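Local coordinates for neutral ceramidase (Pseudomonas aeruginosa, PDB 2ZWS), which hydrolyses the N-acyl linkage of ceramides to release sphingosine and a fatty acid, needs one bound zinc ion, and also catalyses ceramide synthesis in reverse, at residues 16-21 with 34-39; 544-549 with 615-620; 584-589 with 596-601. All blocks are in the same frame, centred on the assembly; numbering follows the deposited sequence. Where two conformers were deposited one is given.

How the contacts relate
From the N terminus, contact 1 comes first and closes a short loop, folding 16-21 back beside strand 32-36. Much later 544-549 opens contact 2, which closes only at 615-620; contact 3, the hairpin 584-589 with 596-601, is nested inside that loop. Although remote in sequence, strand 32-36 borders strand 584-591 in one mixed sheet, with Ile36 N hydrogen-bonded to Tyr586 O, so contacts 1 and 3 tie the N-terminal part to the C-terminal β-sandwich and share the magnesium ion. Strand 539-545 flanks the other side of the hairpin, and contact 2 joins that sheet to the facing one. Glu20 also reaches His548, linking contacts 1 and 2.

Contact 1 (16-21 with 34-39); sequences GEAAEV and AGIHMR. With MG (magnesium ion), chain C.
Ala18 and Ile36 make the one apolar side-chain contact here: Ala18 CB lies 3.9 Å from Ile36 CG1 and 4.1 Å from CD1, so it meets the CG1-CD1 branch of the isoleucine. That branch is within reach because CG1 stands anti to the carbonyl carbon, beside the backbone N (chi1 -64°). Most of what else meets is main chain. Ala18 O sits 2.8 Å from Gly35 N, and one residue further on Ala19 faces Ala34 as an antiparallel non-hydrogen-bonded pair, CA to CA 4.5 Å, with the two CB atoms diverging.

Gly35 adopts backbone angles (phi 151°, psi -165°) at which a CB would press on the carbonyl oxygen of Ala34, so the backbone shape here is one suited to glycine. The strand carrying it, 32-36, is an N-terminal strand built into a sheet of the C-terminal β-sandwich: Ala34 and Ile36 make backbone hydrogen bonds to Trp588 and Tyr586 of strand 584-591. The loop 16-21 therefore packs on a strand at the junction of the two parts of the protein.

Just past this strand the chain reaches the magnesium ion. His37 binds it through its carbonyl O at 2.2 Å, not through the imidazole. Water 1 lies 2.5 Å from the magnesium ion and donates a hydrogen bond to Ile36 O at 3.0 Å, so two successive carbonyl groups face the site, one directly and one through water. Asp579, Asp581 and Thr584 complete the metal-binding set. Beyond that first shell, Arg39 forms salt bridges with Asp579 and Asp13; through Asp579 it is a second-shell residue of the metal, and it ties this ligand to the N-terminal part of the chain.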
loop_
_atom_site.group_PDB
_atom_site.type_symbol
_atom_site.label_atom_id
_atom_site.label_comp_id
_atom_site.label_asym_id
_atom_site.label_seq_id
_atom_site.Cartn_x
_atom_site.Cartn_y
_atom_site.Cartn_z
ATOM N N GLY A 16 9.000 3.821 6.600
ATOM C CA GLY A 16 9.721 5.065 6.477
ATOM C C GLY A 16 9.818 5.807 7.801
ATOM O O GLY A 16 9.775 5.212 8.864
ATOM N N GLU A 17 9.919 7.130 7.722
ATOM C CA GLU A 17 10.266 7.948 8.900
ATOM C C GLU A 17 9.132 7.955 9.918
ATOM O O GLU A 17 7.999 8.340 9.589
ATOM C CB GLU A 17 10.596 9.368 8.415
ATOM C CG GLU A 17 11.910 9.410 7.596
ATOM C CD GLU A 17 12.033 10.626 6.699
ATOM O OE1 GLU A 17 11.350 10.715 5.645
ATOM O OE2 GLU A 17 12.821 11.510 7.071
ATOM N N ALA A 18 9.414 7.514 11.145
ATOM C CA ALA A 18 8.371 7.266 12.166
ATOM C C ALA A 18 7.989 8.454 13.042
ATOM O O ALA A 18 7.061 8.369 13.850
ATOM C CB ALA A 18 8.765 6.088 13.043
ATOM N N ALA A 19 8.700 9.559 12.886
ATOM C CA ALA A 19 8.204 10.792 13.500
ATOM C C ALA A 19 8.454 12.009 12.645
ATOM O O ALA A 19 9.480 12.114 11.980
ATOM C CB ALA A 19 8.833 10.994 14.868
ATOM N N GLU A 20 7.477 12.917 12.661
ATOM C CA GLU A 20 7.589 14.273 12.092
ATOM C C GLU A 20 7.644 14.285 10.550
ATOM O O GLU A 20 8.312 15.137 9.926
ATOM C CB GLU A 20 8.744 15.075 12.754
ATOM C CG GLU A 20 8.485 15.325 14.272
ATOM C CD GLU A 20 9.476 16.301 14.920
ATOM O OE1 GLU A 20 10.620 16.394 14.430
ATOM O OE2 GLU A 20 9.095 16.952 15.935
ATOM N N VAL A 21 6.907 13.354 9.928
ATOM C CA VAL A 21 6.654 13.438 8.499
ATOM C C VAL A 21 5.140 13.337 8.264
ATOM O O VAL A 21 4.479 12.432 8.803
ATOM C CB VAL A 21 7.388 12.319 7.694
ATOM C CG1 VAL A 21 7.071 12.425 6.194
ATOM C CG2 VAL A 21 8.883 12.446 7.867
ATOM N N ALA A 34 4.088 9.791 14.448
ATOM C CA ALA A 34 4.524 9.875 15.849
ATOM C C ALA A 34 4.827 8.519 16.472
ATOM O O ALA A 34 4.796 8.382 17.692
ATOM C CB ALA A 34 3.459 10.630 16.683
ATOM N N GLY A 35 5.079 7.518 15.630
ATOM C CA GLY A 35 5.450 6.190 16.111
ATOM C C GLY A 35 5.031 5.102 15.157
ATOM O O GLY A 35 4.733 5.367 13.976
ATOM N N ILE A 36 5.040 3.863 15.660
ATOM C CA ILE A 36 4.683 2.720 14.833
ATOM C C ILE A 36 3.697 1.862 15.580
ATOM O O ILE A 36 3.910 1.549 16.750
ATOM C CB ILE A 36 5.943 1.862 14.518
ATOM C CG1 ILE A 36 6.927 2.685 13.669
ATOM C CG2 ILE A 36 5.565 0.501 13.884
ATOM C CD1 ILE A 36 8.262 2.024 13.501
ATOM N N HIS A 37 2.589 1.522 14.917
ATOM C CA HIS A 37 1.772 0.426 15.415
ATOM C C HIS A 37 2.257 -0.910 14.835
ATOM O O HIS A 37 2.639 -1.813 15.574
ATOM C CB HIS A 37 0.292 0.632 15.144
ATOM C CG HIS A 37 -0.546 -0.476 15.697
ATOM N ND1 HIS A 37 -1.834 -0.733 15.275
ATOM C CD2 HIS A 37 -0.268 -1.407 16.648
ATOM C CE1 HIS A 37 -2.312 -1.772 15.941
ATOM N NE2 HIS A 37 -1.382 -2.201 16.781
ATOM N N MET A 38 2.237 -1.014 13.506
ATOM C CA MET A 38 2.832 -2.150 12.820
ATOM C C MET A 38 3.650 -1.617 11.646
ATOM O O MET A 38 3.361 -0.534 11.114
ATOM C CB MET A 38 1.769 -3.172 12.351
ATOM C CG MET A 38 1.002 -3.907 13.483
ATOM S SD MET A 38 0.258 -5.531 13.061
ATOM C CE MET A 38 -0.736 -5.087 11.633
ATOM N N ARG A 39 4.684 -2.372 11.262
ATOM C CA ARG A 39 5.534 -1.937 10.163
ATOM C C ARG A 39 4.847 -2.143 8.809
ATOM O O ARG A 39 3.830 -2.845 8.702
ATOM C CB ARG A 39 6.884 -2.660 10.192
ATOM C CG ARG A 39 7.792 -2.093 11.304
ATOM C CD ARG A 39 9.281 -2.573 11.191
ATOM N NE ARG A 39 10.046 -1.830 12.204
ATOM C CZ ARG A 39 10.930 -0.860 11.963
ATOM N NH1 ARG A 39 11.333 -0.567 10.729
ATOM N NH2 ARG A 39 11.457 -0.204 12.994
HETATM MG MG MG C . 3.526 -2.951 17.231
HETATM O O HOH W 1 5.108 -1.008 17.622
#

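Contact 2 (544-549 with 615-620); sequences FVTGHP and IRHYGN
Phe544 and His617 meet in the interior of the C-terminal β-sandwich, where strand 539-545 of one sheet faces strand 611-622 of the other. The main apolar interaction is a CH-pi contact: His617 CB lies over the centre of the Phe544 ring, 3.5 Å from the centroid and only 10° off the ring normal. The two side chains slide past each other in opposite directions, their ring planes oblique at 36°. At the edge of the phenyl ring, CZ comes 3.7 Å from Ile615 O, while CE2 touches Ile615 CG2 at 4.3 Å.

Polar and backbone contacts lie further along. The imidazole turns its rim toward Thr546, a residue with two conformers, so its very close approach there is doubtful; its other nitrogen, ND1, is hydrogen-bonded to Phe559 O. With no side chain in the way, Gly547 CA comes 3.3 Å from Asn620 O in a CA-H...O contact. Water 2 then bridges the two segments, accepting from Asn620 N at 2.9 Å and probably donating to Gly547 O at 2.8 Å.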
loop_
_atom_site.group_PDB
_atom_site.type_symbol
_atom_site.label_atom_id
_atom_site.label_comp_id
_atom_site.label_asym_id
_atom_site.label_seq_id
_atom_site.Cartn_x
_atom_site.Cartn_y
_atom_site.Cartn_z
ATOM N N PHE A 544 11.131 5.511 27.846
ATOM C CA PHE A 544 12.602 5.687 27.865
ATOM C C PHE A 544 12.992 7.052 27.308
ATOM O O PHE A 544 12.311 7.582 26.432
ATOM C CB PHE A 544 13.264 4.692 26.917
ATOM C CG PHE A 544 13.058 3.248 27.273
ATOM C CD1 PHE A 544 14.034 2.532 27.967
ATOM C CD2 PHE A 544 11.880 2.600 26.899
ATOM C CE1 PHE A 544 13.841 1.196 28.253
ATOM C CE2 PHE A 544 11.676 1.266 27.212
ATOM C CZ PHE A 544 12.674 0.555 27.881
ATOM N N VAL A 545 14.105 7.611 27.801
ATOM C CA VAL A 545 14.758 8.774 27.170
ATOM C C VAL A 545 15.269 8.287 25.817
ATOM O O VAL A 545 15.933 7.254 25.753
ATOM C CB VAL A 545 15.958 9.252 28.037
ATOM C CG1 VAL A 545 16.709 10.364 27.359
ATOM C CG2 VAL A 545 15.482 9.685 29.419
ATOM N N THR A 546 14.966 9.003 24.735
ATOM C CA THR A 546 15.331 8.513 23.406
ATOM C C THR A 546 15.934 9.590 22.514
ATOM O O THR A 546 16.199 10.717 22.966
ATOM C CB THR A 546 14.112 7.893 22.692
ATOM O OG1 THR A 546 13.344 7.143 23.624
ATOM C CG2 THR A 546 14.579 6.967 21.596
ATOM N N GLY A 547 16.173 9.232 21.246
ATOM C CA GLY A 547 16.518 10.188 20.194
ATOM C C GLY A 547 15.538 10.029 19.028
ATOM O O GLY A 547 14.754 9.072 18.957
ATOM N N HIS A 548 15.593 10.977 18.109
ATOM C CA HIS A 548 14.641 11.067 17.006
ATOM C C HIS A 548 14.673 9.853 16.046
ATOM O O HIS A 548 15.726 9.521 15.524
ATOM C CB HIS A 548 14.956 12.318 16.206
ATOM C CG HIS A 548 13.774 12.882 15.492
ATOM N ND1 HIS A 548 13.037 12.160 14.571
ATOM C CD2 HIS A 548 13.177 14.094 15.582
ATOM C CE1 HIS A 548 12.055 12.917 14.114
ATOM N NE2 HIS A 548 12.114 14.093 14.716
ATOM N N PRO A 549 13.514 9.202 15.799
ATOM C CA PRO A 549 13.513 8.054 14.870
ATOM C C PRO A 549 13.879 8.422 13.422
ATOM O O PRO A 549 14.197 7.515 12.645
ATOM C CB PRO A 549 12.064 7.511 14.965
ATOM C CG PRO A 549 11.282 8.579 15.501
ATOM C CD PRO A 549 12.172 9.436 16.369
ATOM N N ILE A 615 11.060 -5.151 28.925
ATOM C CA ILE A 615 10.980 -4.479 27.630
ATOM C C ILE A 615 12.308 -3.776 27.337
ATOM O O ILE A 615 12.858 -3.079 28.196
ATOM C CB ILE A 615 9.761 -3.506 27.581
ATOM C CG1 ILE A 615 8.445 -4.307 27.594
ATOM C CG2 ILE A 615 9.832 -2.576 26.350
ATOM C CD1 ILE A 615 7.186 -3.479 27.795
ATOM N N ARG A 616 12.844 -4.008 26.141
ATOM C CA ARG A 616 14.046 -3.344 25.675
ATOM C C ARG A 616 13.709 -2.317 24.585
ATOM O O ARG A 616 12.884 -2.583 23.683
ATOM C CB ARG A 616 15.043 -4.382 25.151
ATOM C CG ARG A 616 16.384 -3.845 24.757
ATOM C CD ARG A 616 17.412 -4.962 24.658
ATOM N NE ARG A 616 18.687 -4.434 24.182
ATOM C CZ ARG A 616 19.790 -5.158 24.037
ATOM N NH1 ARG A 616 20.900 -4.587 23.592
ATOM N NH2 ARG A 616 19.768 -6.455 24.317
ATOM N N HIS A 617 14.360 -1.160 24.656
ATOM C CA HIS A 617 14.228 -0.121 23.649
ATOM C C HIS A 617 15.536 0.069 22.887
ATOM O O HIS A 617 16.609 0.065 23.481
ATOM C CB HIS A 617 13.790 1.209 24.291
ATOM C CG HIS A 617 13.892 2.396 23.385
ATOM N ND1 HIS A 617 13.267 2.457 22.150
ATOM C CD2 HIS A 617 14.486 3.602 23.568
ATOM C CE1 HIS A 617 13.515 3.635 21.601
ATOM N NE2 HIS A 617 14.262 4.339 22.435
ATOM N N TYR A 618 15.432 0.199 21.568
ATOM C CA TYR A 618 16.557 0.558 20.701
ATOM C C TYR A 618 16.202 1.837 19.961
ATOM O O TYR A 618 15.095 1.936 19.430
ATOM C CB TYR A 618 16.789 -0.533 19.657
ATOM C CG TYR A 618 17.057 -1.916 20.168
ATOM C CD1 TYR A 618 18.364 -2.387 20.244
ATOM C CD2 TYR A 618 16.027 -2.776 20.537
ATOM C CE1 TYR A 618 18.632 -3.674 20.680
ATOM C CE2 TYR A 618 16.277 -4.068 20.977
ATOM C CZ TYR A 618 17.597 -4.503 21.054
ATOM O OH TYR A 618 17.889 -5.791 21.477
ATOM N N GLY A 619 17.119 2.801 19.916
ATOM C CA GLY A 619 16.919 4.061 19.196
ATOM C C GLY A 619 18.247 4.615 18.695
ATOM O O GLY A 619 19.271 3.926 18.753
ATOM N N ASN A 620 18.232 5.847 18.204
ATOM C CA ASN A 620 19.431 6.486 17.663
ATOM C C ASN A 620 19.383 7.960 17.978
ATOM O O ASN A 620 18.305 8.572 17.957
ATOM C CB ASN A 620 19.544 6.259 16.135
ATOM C CG ASN A 620 19.594 4.785 15.770
ATOM O OD1 ASN A 620 18.549 4.128 15.706
ATOM N ND2 ASN A 620 20.814 4.238 15.558
HETATM O O HOH W 2 15.492 6.708 17.670
#

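Contact 3 (584-589 with 596-601); sequences TQYRWE and SKATIS. With MG (magnesium ion), chain C.
A β hairpin made by strands 584-591 and 595-603 brings these segments together, antiparallel at 164°. Gln585 with Ser601, Arg587 with Thr599 and Glu589 with Lys597 are hydrogen-bonded pairs, each closed by two N-H...O bonds. In the middle pair both Arg587 N to Thr599 O and Thr599 N to Arg587 O measure 2.8 Å, with each donor in the plane of the carbonyl it meets; at the Gln585 end the donors tilt out of it. Between these pairs lie the non-hydrogen-bonded ones, Tyr586 with Ile600 and Trp588 with Ala598.

The strand alternation sorts the side chains. Tyr586, Trp588, Ala598 and Ile600 share one face. Tyr586 CE1 meets Ala598 CB diagonally at 3.8 Å, while the paired Ile600 puts CG1 at the ring edge, 4.3 Å from Tyr586 CD1. Ser596 CB lies against the NE1, CE2 and CZ2 atoms of the Trp588 indole, nearest NE1 at 3.2 Å. On the opposite face Glu589 and Lys597 run side by side as extended chains pointing the same way, each with CG in the crowded position between backbone N and carbonyl carbon. Their salt bridge is long, Glu589 OE1 to Lys597 NZ 3.8 Å, and since both residues have alternate conformers its exact geometry is doubtful.

At the start of the hairpin Thr584 grips the magnesium ion twice, through O at 2.3 Å and OG1 at 2.5 Å. OG1 sits between the backbone N and the carbonyl carbon (chi1 64°), which lets it bind the ion together with the residue's own carbonyl O, and a hydrogen bond to Thr578 O helps fix the hydroxyl. The face bearing Tyr586 and Ile600 packs on Ile615 and His617 of the other sheet, the two-layer arrangement that defines a β-sandwich.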
loop_
_atom_site.group_PDB
_atom_site.type_symbol
_atom_site.label_atom_id
_atom_site.label_comp_id
_atom_site.label_asym_id
_atom_site.label_seq_id
_atom_site.Cartn_x
_atom_site.Cartn_y
_atom_site.Cartn_z
ATOM N N THR A 584 1.845 -4.547 20.265
ATOM C CA THR A 584 2.799 -3.516 20.745
ATOM C C THR A 584 2.599 -2.178 20.034
ATOM O O THR A 584 2.144 -2.139 18.884
ATOM C CB THR A 584 4.285 -3.935 20.577
ATOM O OG1 THR A 584 4.573 -4.087 19.177
ATOM C CG2 THR A 584 4.544 -5.232 21.276
ATOM N N GLN A 585 2.919 -1.088 20.746
ATOM C CA GLN A 585 2.990 0.229 20.131
ATOM C C GLN A 585 4.250 0.933 20.572
ATOM O O GLN A 585 4.716 0.732 21.687
ATOM C CB GLN A 585 1.763 1.062 20.502
ATOM C CG GLN A 585 0.443 0.400 20.037
ATOM C CD GLN A 585 -0.834 1.223 20.296
ATOM O OE1 GLN A 585 -1.934 0.759 19.997
ATOM N NE2 GLN A 585 -0.704 2.400 20.846
ATOM N N TYR A 586 4.771 1.762 19.669
ATOM C CA TYR A 586 5.923 2.632 19.900
ATOM C C TYR A 586 5.488 4.045 19.580
ATOM O O TYR A 586 4.978 4.300 18.489
ATOM C CB TYR A 586 7.094 2.222 18.987
ATOM C CG TYR A 586 8.131 3.314 18.771
ATOM C CD1 TYR A 586 9.083 3.608 19.761
ATOM C CD2 TYR A 586 8.165 4.056 17.571
ATOM C CE1 TYR A 586 10.044 4.599 19.563
ATOM C CE2 TYR A 586 9.111 5.084 17.377
ATOM C CZ TYR A 586 10.060 5.328 18.374
ATOM O OH TYR A 586 10.978 6.339 18.161
ATOM N N ARG A 587 5.611 4.933 20.563
ATOM C CA ARG A 587 5.246 6.341 20.367
ATOM C C ARG A 587 6.425 7.220 20.724
ATOM O O ARG A 587 7.054 7.018 21.757
ATOM C CB ARG A 587 4.046 6.743 21.229
ATOM C CG ARG A 587 3.493 8.126 20.841
ATOM C CD ARG A 587 2.236 8.568 21.602
ATOM N NE ARG A 587 1.132 7.623 21.432
ATOM C CZ ARG A 587 0.260 7.612 20.420
ATOM N NH1 ARG A 587 0.310 8.518 19.439
ATOM N NH2 ARG A 587 -0.676 6.676 20.398
ATOM N N TRP A 588 6.709 8.172 19.851
ATOM C CA TRP A 588 7.775 9.152 20.043
ATOM C C TRP A 588 7.180 10.531 20.267
ATOM O O TRP A 588 6.261 10.929 19.547
ATOM C CB TRP A 588 8.616 9.261 18.771
ATOM C CG TRP A 588 9.779 10.198 18.932
ATOM C CD1 TRP A 588 11.005 9.893 19.467
ATOM C CD2 TRP A 588 9.826 11.580 18.565
ATOM N NE1 TRP A 588 11.824 11.005 19.441
ATOM C CE2 TRP A 588 11.119 12.061 18.918
ATOM C CE3 TRP A 588 8.903 12.464 17.990
ATOM C CZ2 TRP A 588 11.517 13.386 18.682
ATOM C CZ3 TRP A 588 9.297 13.786 17.753
ATOM C CH2 TRP A 588 10.594 14.233 18.130
ATOM N N GLU A 589 7.730 11.285 21.228
ATOM C CA GLU A 589 7.321 12.675 21.358
ATOM C C GLU A 589 8.448 13.560 21.821
ATOM O O GLU A 589 9.315 13.159 22.596
ATOM C CB GLU A 589 6.079 12.847 22.232
ATOM C CG GLU A 589 6.301 12.816 23.700
ATOM C CD GLU A 589 5.013 13.014 24.477
ATOM O OE1 GLU A 589 4.941 13.981 25.259
ATOM O OE2 GLU A 589 4.077 12.199 24.305
ATOM N N SER A 596 13.580 13.872 23.926
ATOM C CA SER A 596 12.396 13.127 23.472
ATOM C C SER A 596 12.188 11.856 24.290
ATOM O O SER A 596 13.113 11.349 24.933
ATOM C CB SER A 596 12.500 12.800 21.968
ATOM O OG SER A 596 13.653 12.043 21.656
ATOM N N LYS A 597 10.971 11.330 24.228
ATOM C CA LYS A 597 10.668 10.113 24.944
ATOM C C LYS A 597 10.010 9.098 24.033
ATOM O O LYS A 597 9.237 9.441 23.118
ATOM C CB LYS A 597 9.806 10.385 26.173
ATOM C CG LYS A 597 8.423 10.881 25.872
ATOM C CD LYS A 597 7.608 11.065 27.147
ATOM C CE LYS A 597 6.170 11.346 26.820
ATOM N NZ LYS A 597 5.322 11.361 28.034
ATOM N N ALA A 598 10.378 7.841 24.267
ATOM C CA ALA A 598 9.786 6.707 23.561
ATOM C C ALA A 598 8.858 6.029 24.553
ATOM O O ALA A 598 9.303 5.576 25.583
ATOM C CB ALA A 598 10.862 5.751 23.142
ATOM N N THR A 599 7.567 5.962 24.248
ATOM C CA THR A 599 6.617 5.271 25.102
ATOM C C THR A 599 6.250 3.983 24.379
ATOM O O THR A 599 5.880 4.012 23.199
ATOM C CB THR A 599 5.357 6.113 25.350
ATOM O OG1 THR A 599 5.721 7.383 25.929
ATOM C CG2 THR A 599 4.396 5.378 26.308
ATOM N N ILE A 600 6.409 2.871 25.077
ATOM C CA ILE A 600 6.222 1.546 24.496
ATOM C C ILE A 600 5.164 0.815 25.301
ATOM O O ILE A 600 5.184 0.795 26.532
ATOM C CB ILE A 600 7.537 0.775 24.465
ATOM C CG1 ILE A 600 8.482 1.399 23.432
ATOM C CG2 ILE A 600 7.290 -0.706 24.205
ATOM C CD1 ILE A 600 9.946 1.107 23.692
ATOM N N SER A 601 4.209 0.223 24.598
ATOM C CA SER A 601 3.184 -0.529 25.290
ATOM C C SER A 601 3.045 -1.916 24.731
ATOM O O SER A 601 3.357 -2.163 23.547
ATOM C CB SER A 601 1.852 0.201 25.219
ATOM O OG SER A 601 1.416 0.323 23.883
HETATM MG MG MG C . 3.526 -2.951 17.231
HETATM O O HOH W 1 5.108 -1.008 17.622
#